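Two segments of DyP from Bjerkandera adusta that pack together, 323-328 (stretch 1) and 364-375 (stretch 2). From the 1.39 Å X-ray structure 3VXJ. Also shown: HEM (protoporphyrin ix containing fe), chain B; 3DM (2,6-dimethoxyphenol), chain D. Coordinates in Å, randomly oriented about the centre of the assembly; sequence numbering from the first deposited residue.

Stretch 1 323-328: DTFHAM
Stretch 2 364-375: GNGFRFQQINWA

The contact between residues 323-328 and 364-375 of this heme-containing enzyme illustrates how one aromatic residue on an irregular loop can be anchored against a helix, its ring held by other aromatics and its backbone by polar groups. The contact is compact, with 362 Å² buried over both sides, and Phe 325 contributes 129 Å² of it.

Stretch 1 has no regular helix or strand over most of its length. Asp 323 to His 326 form a type I beta turn, with Thr 324 at phi/psi -66/-33° and Phe 325 at -109/14°; the chain then extends through His 326 (-81/150°) and Ala 327 (-152/157°) to Met 328. Stretch 2 enters through Asn 365 (-101/-17°) and Gly 366 (-106/-109°), the N-cap residue, and becomes helical from Phe 367 to Ala 375. The first helical turns are closed by bonds such as Gln 370 N to Gly 366 O at 3.0 Å. From 369 to 375 the helix widens into a pi-type turn, where Ala 375 N reaches Gln 370 O at 2.9 Å and Trp 374 N makes a weak bond to Phe 369 O at 3.2 Å. The register is set by Phe 325 and Gly 366, whose CA atoms lie 5.0 Å apart.

The Phe 325 side chain, chi1 -44° (m) and chi2 -69°, leaves its backbone sideways to the helix. Phe 369, with chi1 -151° (t) and chi2 90°, points toward the loop and covers one face of the Phe 325 ring in an offset stack: centroids 4.0 Å apart, planes at 15°, and Phe 325 CE1 3.5 Å from Phe 369 CZ. Trp 374 (chi1 -69°, m; chi2 -13°) also points toward the loop. The edge of its six-membered ring is directed at the face of Phe 325 in an offset arrangement, with centroids 5.2 Å apart and planes at 74°, and Trp 374 CH2 lies 3.4 Å from Phe 325 CB. Flat aromatic rings suit these places because they can pack closely at both shallow and steep angles.

Polar groups fix the backbone of the same residue. Gln 370 starts sideways, but its m, t side chain brings the amide nearer, and Gln 370 NE2 donates to Phe 325 O at 2.9 Å with an angle of 147°. Its length lets a helical residue satisfy a loop carbonyl, while Gln 370 OE1 lies 3.4 Å from heme CAC. Asn 365 O receives a CA-H...O contact from Phe 325 CA at 3.2 Å. A water bridges the two stretches as well, its oxygen donating to Thr 324 O at 2.8 Å and accepting from Asn 365 ND2 at 3.0 Å.

The absence of a side chain on Gly 366 leaves room for Ala 327 CB. Ala 327 points toward the helix, Ala 327 CB lying 4.3 Å from Gly 366 CA; a CB on Gly 366 would come within a tight 3.5 Å of Ala 327 CB. His 326 points away, and His 326 NE2 lies 3.0 Å from O2 of the bound 2,6-dimethoxyphenol.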

ATOM      1  N   ASP A 323       7.743   9.943 -14.049  1.00 11.79           N
ATOM      2  CA  ASP A 323       6.769   8.850 -14.165  1.00 11.28           C
ATOM      3  C   ASP A 323       7.146   7.651 -13.303  1.00 10.29           C
ATOM      4  O   ASP A 323       6.278   6.945 -12.813  1.00 10.39           O
ATOM      5  CB  ASP A 323       6.688   8.325 -15.610  1.00 12.18           C
ATOM      6  CG  ASP A 323       6.182   9.346 -16.602  1.00 14.85           C
ATOM      7  OD1 ASP A 323       5.466  10.289 -16.205  1.00 16.78           O
ATOM      8  OD2 ASP A 323       6.480   9.165 -17.808  1.00 16.97           O
ATOM      9  N   THR A 324       8.451   7.448 -13.136  1.00  9.48           N
ATOM     10  CA  THR A 324       9.029   6.125 -12.901  1.00  9.01           C
ATOM     11  C   THR A 324       8.654   5.470 -11.581  1.00  8.28           C
ATOM     12  O   THR A 324       8.529   4.245 -11.518  1.00  7.91           O
ATOM     13  CB  THR A 324      10.566   6.205 -13.004  1.00  9.23           C
ATOM     14  OG1 THR A 324      10.910   6.954 -14.177  1.00 10.60           O
ATOM     15  CG2 THR A 324      11.204   4.824 -13.106  1.00 10.19           C
ATOM     16  N   PHE A 325       8.473   6.280 -10.541  1.00  7.97           N
ATOM     17  CA  PHE A 325       8.375   5.763  -9.175  1.00  7.86           C
ATOM     18  C   PHE A 325       6.989   5.835  -8.565  1.00  7.89           C
ATOM     19  O   PHE A 325       6.838   5.645  -7.356  1.00  8.38           O
ATOM     20  CB  PHE A 325       9.430   6.423  -8.280  1.00  8.29           C
ATOM     21  CG  PHE A 325      10.775   6.520  -8.928  1.00  8.59           C
ATOM     22  CD1 PHE A 325      11.527   5.376  -9.174  1.00  8.56           C
ATOM     23  CD2 PHE A 325      11.278   7.759  -9.323  1.00  9.30           C
ATOM     24  CE1 PHE A 325      12.773   5.457  -9.807  1.00 10.73           C
ATOM     25  CE2 PHE A 325      12.523   7.852  -9.948  1.00 10.24           C
ATOM     26  CZ  PHE A 325      13.272   6.702 -10.191  1.00 10.65           C
ATOM     27  N   HIS A 326       5.981   6.076  -9.399  1.00  8.19           N
ATOM     28  CA  HIS A 326       4.600   6.055  -8.945  1.00  8.39           C
ATOM     29  C   HIS A 326       4.069   4.632  -8.880  1.00  8.15           C
ATOM     30  O   HIS A 326       4.498   3.765  -9.640  1.00  9.11           O
ATOM     31  CB  HIS A 326       3.728   6.930  -9.842  1.00  9.00           C
ATOM     32  CG  HIS A 326       4.085   8.383  -9.776  1.00  9.24           C
ATOM     33  ND1 HIS A 326       3.785   9.178  -8.692  1.00  9.86           N
ATOM     34  CD2 HIS A 326       4.740   9.183 -10.654  1.00 11.34           C
ATOM     35  CE1 HIS A 326       4.230  10.404  -8.904  1.00 10.64           C
ATOM     36  NE2 HIS A 326       4.824  10.432 -10.083  1.00 11.02           N
ATOM     37  N   ALA A 327       3.136   4.392  -7.961  1.00  8.26           N
ATOM     38  CA  ALA A 327       2.532   3.069  -7.818  1.00  7.73           C
ATOM     39  C   ALA A 327       1.130   3.222  -7.251  1.00  8.15           C
ATOM     40  O   ALA A 327       0.835   4.231  -6.601  1.00  8.89           O
ATOM     41  CB  ALA A 327       3.392   2.197  -6.899  1.00  7.80           C
ATOM     42  N   MET A 328       0.285   2.216  -7.486  1.00  7.61           N
ATOM     43  CA  MET A 328      -1.087   2.177  -6.953  1.00  7.77           C
ATOM     44  C   MET A 328      -1.097   1.459  -5.616  1.00  7.77           C
ATOM     45  O   MET A 328      -0.408   0.459  -5.444  1.00  9.12           O
ATOM     46  CB  MET A 328      -2.001   1.393  -7.898  1.00  8.39           C
ATOM     47  CG  MET A 328      -2.191   1.982  -9.281  1.00  9.99           C
ATOM     48  SD  MET A 328      -3.168   3.499  -9.268  1.00 12.59           S
ATOM     49  CE  MET A 328      -3.578   3.603 -11.007  1.00 15.97           C
ATOM     50  N   GLY A 364      11.148  -2.889  -8.208  1.00  8.28           N
ATOM     51  CA  GLY A 364      12.290  -2.072  -7.813  1.00  7.97           C
ATOM     52  C   GLY A 364      12.115  -0.573  -7.976  1.00  8.43           C
ATOM     53  O   GLY A 364      12.862   0.200  -7.388  1.00  9.24           O
ATOM     54  N   ASN A 365      11.127  -0.166  -8.770  1.00  7.73           N
ATOM     55  CA  ASN A 365      10.850   1.245  -9.016  1.00  8.16           C
ATOM     56  C   ASN A 365       9.683   1.795  -8.199  1.00  7.69           C
ATOM     57  O   ASN A 365       9.530   3.008  -8.097  1.00  8.27           O
ATOM     58  CB  ASN A 365      10.565   1.482 -10.502  1.00  8.58           C
ATOM     59  CG  ASN A 365      11.802   1.416 -11.348  1.00  9.31           C
ATOM     60  OD1 ASN A 365      12.933   1.353 -10.838  1.00 10.54           O
ATOM     61  ND2 ASN A 365      11.605   1.444 -12.654  1.00 10.76           N
ATOM     62  N   GLY A 366       8.849   0.917  -7.651  1.00  7.69           N
ATOM     63  CA  GLY A 366       7.655   1.347  -6.922  1.00  7.47           C
ATOM     64  C   GLY A 366       7.878   1.166  -5.441  1.00  7.50           C
ATOM     65  O   GLY A 366       8.697   1.865  -4.850  1.00  7.30           O
ATOM     66  N   PHE A 367       7.198   0.180  -4.862  1.00  7.07           N
ATOM     67  CA  PHE A 367       7.364  -0.185  -3.463  1.00  7.14           C
ATOM     68  C   PHE A 367       8.820  -0.160  -2.990  1.00  7.29           C
ATOM     69  O   PHE A 367       9.142   0.448  -1.971  1.00  8.07           O
ATOM     70  CB  PHE A 367       6.793  -1.585  -3.227  1.00  7.48           C
ATOM     71  CG  PHE A 367       7.198  -2.177  -1.908  1.00  6.50           C
ATOM     72  CD1 PHE A 367       6.718  -1.643  -0.707  1.00  7.31           C
ATOM     73  CD2 PHE A 367       8.131  -3.214  -1.850  1.00  7.62           C
ATOM     74  CE1 PHE A 367       7.135  -2.167   0.522  1.00  8.13           C
ATOM     75  CE2 PHE A 367       8.535  -3.743  -0.635  1.00  7.87           C
ATOM     76  CZ  PHE A 367       8.048  -3.211   0.556  1.00  8.99           C
ATOM     77  N   ARG A 368       9.689  -0.869  -3.702  1.00  7.76           N
ATOM     78  CA  ARG A 368      11.036  -1.077  -3.209  1.00  8.57           C
ATOM     79  C   ARG A 368      11.868   0.198  -3.230  1.00  8.69           C
ATOM     80  O   ARG A 368      12.690   0.429  -2.341  1.00  9.04           O
ATOM     81  CB  ARG A 368      11.706  -2.194  -4.002  1.00  9.28           C
ATOM     82  CG  ARG A 368      12.936  -2.755  -3.359  1.00  9.41           C
ATOM     83  CD  ARG A 368      13.360  -3.984  -4.142  1.00  9.13           C
ATOM     84  NE  ARG A 368      14.469  -4.694  -3.517  1.00  9.65           N
ATOM     85  CZ  ARG A 368      15.752  -4.371  -3.656  1.00 10.64           C
ATOM     86  NH1 ARG A 368      16.113  -3.342  -4.417  1.00 12.35           N
ATOM     87  NH2 ARG A 368      16.680  -5.091  -3.036  1.00 12.33           N
ATOM     88  N   PHE A 369      11.652   1.023  -4.257  1.00  8.18           N
ATOM     89  CA  PHE A 369      12.335   2.316  -4.387  1.00  7.92           C
ATOM     90  C   PHE A 369      11.882   3.280  -3.295  1.00  7.83           C
ATOM     91  O   PHE A 369      12.701   3.966  -2.679  1.00  8.21           O
ATOM     92  CB  PHE A 369      12.051   2.907  -5.764  1.00  8.12           C
ATOM     93  CG  PHE A 369      13.135   3.800  -6.287  1.00  8.60           C
ATOM     94  CD1 PHE A 369      14.173   3.276  -7.046  1.00  8.80           C
ATOM     95  CD2 PHE A 369      13.106   5.167  -6.050  1.00 10.00           C
ATOM     96  CE1 PHE A 369      15.173   4.095  -7.548  1.00  9.98           C
ATOM     97  CE2 PHE A 369      14.121   5.991  -6.541  1.00 10.31           C
ATOM     98  CZ  PHE A 369      15.146   5.446  -7.298  1.00 10.24           C
ATOM     99  N   GLN A 370      10.574   3.322  -3.067  1.00  7.09           N
ATOM    100  CA  GLN A 370       9.985   4.133  -2.004  1.00  7.22           C
ATOM    101  C   GLN A 370      10.512   3.727  -0.633  1.00  7.49           C
ATOM    102  O   GLN A 370      10.786   4.583   0.212  1.00  7.69           O
ATOM    103  CB  GLN A 370       8.468   4.031  -2.062  1.00  6.99           C
ATOM    104  CG  GLN A 370       7.906   4.632  -3.330  1.00  6.90           C
ATOM    105  CD  GLN A 370       6.503   4.165  -3.621  1.00  7.82           C
ATOM    106  OE1 GLN A 370       5.799   3.658  -2.739  1.00  8.45           O
ATOM    107  NE2 GLN A 370       6.076   4.322  -4.868  1.00  8.12           N
ATOM    108  N   GLN A 371      10.686   2.423  -0.424  1.00  7.31           N
ATOM    109  CA  GLN A 371      11.161   1.903   0.851  1.00  7.59           C
ATOM    110  C   GLN A 371      12.663   2.132   1.062  1.00  7.40           C
ATOM    111  O   GLN A 371      13.083   2.701   2.079  1.00  7.84           O
ATOM    112  CB  GLN A 371      10.855   0.407   0.965  1.00  7.87           C
ATOM    113  CG  GLN A 371      11.219  -0.184   2.334  1.00  8.55           C
ATOM    114  CD  GLN A 371      10.359   0.382   3.450  1.00  8.29           C
ATOM    115  OE1 GLN A 371       9.132   0.285   3.401  1.00 10.15           O
ATOM    116  NE2 GLN A 371      10.992   1.017   4.432  1.00  8.93           N
ATOM    117  N   ILE A 372      13.470   1.649   0.116  1.00  7.21           N
ATOM    118  CA  ILE A 372      14.915   1.613   0.303  1.00  7.74           C
ATOM    119  C   ILE A 372      15.551   2.951  -0.067  1.00  8.20           C
ATOM    120  O   ILE A 372      16.175   3.609   0.776  1.00  9.02           O
ATOM    121  CB  ILE A 372      15.562   0.488  -0.507  1.00  7.40           C
ATOM    122  CG1 ILE A 372      15.030  -0.878  -0.048  1.00  8.74           C
ATOM    123  CG2 ILE A 372      17.086   0.534  -0.359  1.00  7.69           C
ATOM    124  CD1 ILE A 372      15.577  -2.058  -0.832  1.00  8.01           C
ATOM    125  N   ASN A 373      15.402   3.345  -1.329  1.00  8.75           N
ATOM    126  CA  ASN A 373      16.088   4.525  -1.837  1.00  9.45           C
ATOM    127  C   ASN A 373      15.639   5.805  -1.167  1.00  9.31           C
ATOM    128  O   ASN A 373      16.407   6.756  -1.068  1.00  9.64           O
ATOM    129  CB  ASN A 373      15.884   4.669  -3.341  1.00  9.31           C
ATOM    130  CG  ASN A 373      16.390   3.474  -4.116  1.00 11.25           C
ATOM    131  OD1 ASN A 373      15.959   2.342  -3.901  1.00 13.32           O
ATOM    132  ND2 ASN A 373      17.306   3.725  -5.042  1.00 13.38           N
ATOM    133  N   TRP A 374      14.390   5.813  -0.715  1.00  8.36           N
ATOM    134  CA  TRP A 374      13.788   7.017  -0.183  1.00  8.03           C
ATOM    135  C   TRP A 374      13.548   6.967   1.332  1.00  8.10           C
ATOM    136  O   TRP A 374      14.249   7.649   2.081  1.00  8.23           O
ATOM    137  CB  TRP A 374      12.514   7.362  -0.962  1.00  7.58           C
ATOM    138  CG  TRP A 374      12.798   7.810  -2.382  1.00  7.72           C
ATOM    139  CD1 TRP A 374      14.017   8.159  -2.918  1.00  8.25           C
ATOM    140  CD2 TRP A 374      11.841   7.968  -3.427  1.00  7.58           C
ATOM    141  NE1 TRP A 374      13.866   8.536  -4.231  1.00  8.60           N
ATOM    142  CE2 TRP A 374      12.541   8.419  -4.570  1.00  7.68           C
ATOM    143  CE3 TRP A 374      10.458   7.763  -3.511  1.00  7.68           C
ATOM    144  CZ2 TRP A 374      11.906   8.686  -5.773  1.00  8.18           C
ATOM    145  CZ3 TRP A 374       9.828   8.018  -4.710  1.00  8.59           C
ATOM    146  CH2 TRP A 374      10.551   8.484  -5.830  1.00  8.34           C
ATOM    147  N   ALA A 375      12.585   6.161   1.782  1.00  8.40           N
ATOM    148  CA  ALA A 375      12.221   6.135   3.203  1.00  8.26           C
ATOM    149  C   ALA A 375      13.386   5.785   4.137  1.00  8.93           C
ATOM    150  O   ALA A 375      13.529   6.387   5.192  1.00  8.65           O
ATOM    151  CB  ALA A 375      11.044   5.202   3.426  1.00  7.56           C
TER
HETATM  152  CHA HEM B 501       0.335   7.675   1.537  1.00  6.30           C
HETATM  153  CHB HEM B 501      -0.300   5.419   5.765  1.00  7.50           C
HETATM  154  CHC HEM B 501       3.039   2.133   4.564  1.00  5.94           C
HETATM  155  CHD HEM B 501       3.669   4.349   0.314  1.00  5.99           C
HETATM  156  C1A HEM B 501      -0.101   7.372   2.797  1.00  6.15           C
HETATM  157  C2A HEM B 501      -1.048   8.148   3.566  1.00  6.49           C
HETATM  158  C3A HEM B 501      -1.213   7.522   4.745  1.00  6.45           C
HETATM  159  C4A HEM B 501      -0.402   6.326   4.735  1.00  6.57           C
HETATM  160  CMA HEM B 501      -2.121   7.949   5.914  1.00  8.98           C
HETATM  161  CAA HEM B 501      -1.668   9.486   3.106  1.00  6.84           C
HETATM  162  CBA HEM B 501      -2.963   9.363   2.300  1.00  7.98           C
HETATM  163  CGA HEM B 501      -2.765   8.851   0.892  1.00 10.20           C
HETATM  164  O1A HEM B 501      -2.215   9.569   0.029  1.00 12.11           O
HETATM  165  O2A HEM B 501      -3.202   7.698   0.622  1.00 13.52           O
HETATM  166  C1B HEM B 501       0.537   4.321   5.809  1.00  6.15           C
HETATM  167  C2B HEM B 501       0.640   3.380   6.903  1.00  6.44           C
HETATM  168  C3B HEM B 501       1.566   2.462   6.568  1.00  7.24           C
HETATM  169  C4B HEM B 501       2.054   2.802   5.247  1.00  5.70           C
HETATM  170  CMB HEM B 501      -0.179   3.480   8.209  1.00  7.69           C
HETATM  171  CAB HEM B 501       2.040   1.234   7.372  1.00  7.43           C
HETATM  172  CBB HEM B 501       1.279   0.660   8.307  1.00  8.01           C
HETATM  173  C1C HEM B 501       3.530   2.477   3.331  1.00  5.46           C
HETATM  174  C2C HEM B 501       4.613   1.810   2.633  1.00  6.18           C
HETATM  175  C3C HEM B 501       4.799   2.434   1.459  1.00  6.54           C
HETATM  176  C4C HEM B 501       3.831   3.507   1.386  1.00  5.79           C
HETATM  177  CMC HEM B 501       5.374   0.589   3.184  1.00  9.08           C
HETATM  178  CAC HEM B 501       5.818   2.116   0.334  1.00  7.40           C
HETATM  179  CBC HEM B 501       7.062   1.699   0.606  1.00  8.40           C
HETATM  180  C1D HEM B 501       2.785   5.394   0.238  1.00  5.27           C
HETATM  181  C2D HEM B 501       2.581   6.182  -0.952  1.00  6.39           C
HETATM  182  C3D HEM B 501       1.566   7.213  -0.572  1.00  6.33           C
HETATM  183  C4D HEM B 501       1.240   6.952   0.808  1.00  6.08           C
HETATM  184  CMD HEM B 501       3.245   6.059  -2.334  1.00  7.64           C
HETATM  185  CAD HEM B 501       1.041   8.310  -1.511  1.00  6.82           C
HETATM  186  CBD HEM B 501       2.067   9.440  -1.510  1.00  7.41           C
HETATM  187  CGD HEM B 501       1.668  10.552  -2.442  1.00  7.06           C
HETATM  188  O1D HEM B 501       1.658  11.726  -1.982  1.00  7.67           O
HETATM  189  O2D HEM B 501       1.367  10.283  -3.627  1.00  8.12           O
HETATM  190  NA  HEM B 501       0.284   6.290   3.547  1.00  6.34           N
HETATM  191  NB  HEM B 501       1.442   3.962   4.818  1.00  6.47           N
HETATM  192  NC  HEM B 501       3.107   3.530   2.553  1.00  5.63           N
HETATM  193  ND  HEM B 501       1.953   5.853   1.257  1.00  6.25           N
HETATM  194 FE   HEM B 501       1.748   4.943   3.078  1.00  7.00          FE
HETATM  195  O1  3DM D 503       3.327  13.402  -8.036  1.00 14.23           O
HETATM  196  C1  3DM D 503       4.117  14.440  -8.480  1.00 14.97           C
HETATM  197  C2  3DM D 503       5.432  14.221  -8.908  1.00 14.99           C
HETATM  198  O2  3DM D 503       5.935  12.946  -8.873  1.00 15.74           O
HETATM  199  C7  3DM D 503       7.361  12.787  -8.943  1.00 16.76           C
HETATM  200  C3  3DM D 503       6.188  15.312  -9.360  1.00 15.64           C
HETATM  201  C4  3DM D 503       5.648  16.602  -9.358  1.00 14.79           C
HETATM  202  C5  3DM D 503       4.340  16.815  -8.938  1.00 14.99           C
HETATM  203  C6  3DM D 503       3.579  15.732  -8.495  1.00 14.47           C
HETATM  204  O3  3DM D 503       2.290  15.878  -8.065  1.00 15.06           O
HETATM  205  C8  3DM D 503       1.834  17.226  -7.774  1.00 14.85           C
HETATM  206  O   HOH W   1       8.754   2.167 -13.394  1.00  4.41           O
HETATM  207  O   HOH W   2       0.266   3.880   2.276  1.00 13.20           O